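Local coordinates for protein acetolactate synthase isozyme 1 large subunit (PDB 6LPI) that is the large subunit of a thiamine diphosphate-dependent synthase, built from three domains and holding thiamine diphosphate, a magnesium ion and flavin-adenine dinucleotide, at residues B[79-84]-B[106-111]. Sequence-based numbering, arbitrary orientation.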
loop_
_atom_site.group_PDB
_atom_site.type_symbol
_atom_site.label_atom_id
_atom_site.label_comp_id
_atom_site.label_asym_id
_atom_site.label_seq_id
_atom_site.Cartn_x
_atom_site.Cartn_y
_atom_site.Cartn_z
ATOM N N VAL B 79 -0.649 14.894 1.897
ATOM C CA VAL B 79 -0.040 15.681 0.828
ATOM C C VAL B 79 1.447 15.880 1.086
ATOM O O VAL B 79 1.841 16.282 2.186
ATOM C CB VAL B 79 -0.751 17.036 0.685
ATOM C CG1 VAL B 79 -0.015 17.936 -0.295
ATOM C CG2 VAL B 79 -2.205 16.808 0.243
ATOM N N CYS B 80 2.267 15.661 0.052
ATOM C CA CYS B 80 3.691 15.988 0.110
ATOM C C CYS B 80 4.081 16.881 -1.058
ATOM O O CYS B 80 3.418 16.894 -2.093
ATOM C CB CYS B 80 4.562 14.733 0.121
ATOM S SG CYS B 80 4.089 13.514 -1.080
ATOM N N MET B 81 5.164 17.642 -0.892
ATOM C CA MET B 81 5.495 18.685 -1.861
ATOM C C MET B 81 6.985 18.708 -2.158
ATOM O O MET B 81 7.803 18.533 -1.254
ATOM C CB MET B 81 5.117 20.068 -1.333
ATOM C CG MET B 81 3.764 20.168 -0.706
ATOM S SD MET B 81 3.456 21.881 -0.329
ATOM C CE MET B 81 2.309 22.301 -1.642
ATOM N N ALA B 82 7.335 18.991 -3.411
ATOM C CA ALA B 82 8.742 19.098 -3.777
ATOM C C ALA B 82 8.886 19.991 -5.009
ATOM O O ALA B 82 7.906 20.312 -5.691
ATOM C CB ALA B 82 9.357 17.716 -4.002
ATOM N N CYS B 83 10.127 20.409 -5.274
ATOM C CA CYS B 83 10.445 21.185 -6.469
ATOM C C CYS B 83 10.676 20.274 -7.680
ATOM O O CYS B 83 10.548 19.050 -7.609
ATOM C CB CYS B 83 11.664 22.075 -6.214
ATOM S SG CYS B 83 13.214 21.184 -5.868
ATOM N N SER B 84 11.007 20.879 -8.821
ATOM C CA SER B 84 11.322 20.101 -10.011
ATOM C C SER B 84 12.617 19.327 -9.817
ATOM O O SER B 84 13.287 19.403 -8.786
ATOM C CB SER B 84 11.453 21.004 -11.230
ATOM O OG SER B 84 12.453 21.990 -11.025
ATOM N N ILE B 106 -1.657 12.593 -2.158
ATOM C CA ILE B 106 -1.545 13.635 -3.170
ATOM C C ILE B 106 -0.141 14.190 -3.072
ATOM O O ILE B 106 0.302 14.617 -1.998
ATOM C CB ILE B 106 -2.601 14.743 -3.031
ATOM C CG1 ILE B 106 -3.932 14.321 -3.652
ATOM C CG2 ILE B 106 -2.130 16.011 -3.700
ATOM C CD1 ILE B 106 -4.773 13.471 -2.816
ATOM N N CYS B 107 0.550 14.182 -4.197
ATOM C CA CYS B 107 1.936 14.604 -4.297
ATOM C C CYS B 107 1.993 15.794 -5.245
ATOM O O CYS B 107 1.634 15.672 -6.420
ATOM C CB CYS B 107 2.770 13.423 -4.794
ATOM S SG CYS B 107 4.272 13.829 -5.620
ATOM N N ILE B 108 2.451 16.937 -4.750
ATOM C CA ILE B 108 2.458 18.176 -5.516
ATOM C C ILE B 108 3.895 18.602 -5.761
ATOM O O ILE B 108 4.699 18.719 -4.827
ATOM C CB ILE B 108 1.659 19.287 -4.819
ATOM C CG1 ILE B 108 0.162 18.962 -4.856
ATOM C CG2 ILE B 108 1.901 20.587 -5.494
ATOM C CD1 ILE B 108 -0.672 19.752 -3.858
ATOM N N THR B 109 4.211 18.841 -7.021
ATOM C CA THR B 109 5.559 19.176 -7.433
ATOM C C THR B 109 5.516 20.438 -8.286
ATOM O O THR B 109 4.615 20.613 -9.115
ATOM C CB THR B 109 6.165 17.967 -8.197
ATOM O OG1 THR B 109 6.653 16.997 -7.254
ATOM C CG2 THR B 109 7.294 18.371 -9.079
ATOM N N GLY B 110 6.464 21.346 -8.046
ATOM C CA GLY B 110 6.615 22.477 -8.930
ATOM C C GLY B 110 7.288 22.058 -10.212
ATOM O O GLY B 110 8.010 21.061 -10.261
ATOM N N GLN B 111 7.052 22.813 -11.280
ATOM C CA GLN B 111 7.743 22.504 -12.524
ATOM C C GLN B 111 8.103 23.810 -13.208
ATOM O O GLN B 111 7.561 24.875 -12.889
ATOM C CB GLN B 111 6.896 21.575 -13.413
ATOM C CG GLN B 111 7.422 21.299 -14.839
ATOM C CD GLN B 111 8.586 20.304 -14.889
ATOM O OE1 GLN B 111 9.746 20.675 -14.735
ATOM N NE2 GLN B 111 8.266 19.025 -15.108
#
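Val79 to Ala82 run parallel to Ile106 to Thr109 as neighbouring strands of a beta-alpha-beta unit, a worked example of the crossover from which the N-terminal TPP binding domain is built; helix 86-101 makes the connection. Four backbone hydrogen bonds join the strands in the alternating parallel pattern. Cys80 gives its N-H to Ile106 O and accepts from Ile108 N, the straightest of the four at 177° and 2.8 Å between Ile108 N and Cys80 O. Ala82 repeats the pattern, donating to Ile108 O and accepting from Gly110 N. CA-H...O contacts supplement this ladder, among them Met81 CA to Ile108 O at 3.1 Å.

Apolar contacts sort by face. Val79, Met81, Ile106 and Ile108 share one, where Phe155 of helix 147-159 packs on Val79 and Ile106. Val79 CG2, anti to its own carbonyl carbon, meets Ile106 CB at 3.9 Å, while CG1 approaches Ile108 CD1. The other face carries Cys80, Ala82, Cys107 and Thr109; Leu91 of helix 86-101 covers the last three.

Beyond the strand end, Cys83 belongs to the thiamine diphosphate pocket, and its carbonyl O lies 3.6 Å from Thr109 CG2, the methyl anti to the threonine backbone N.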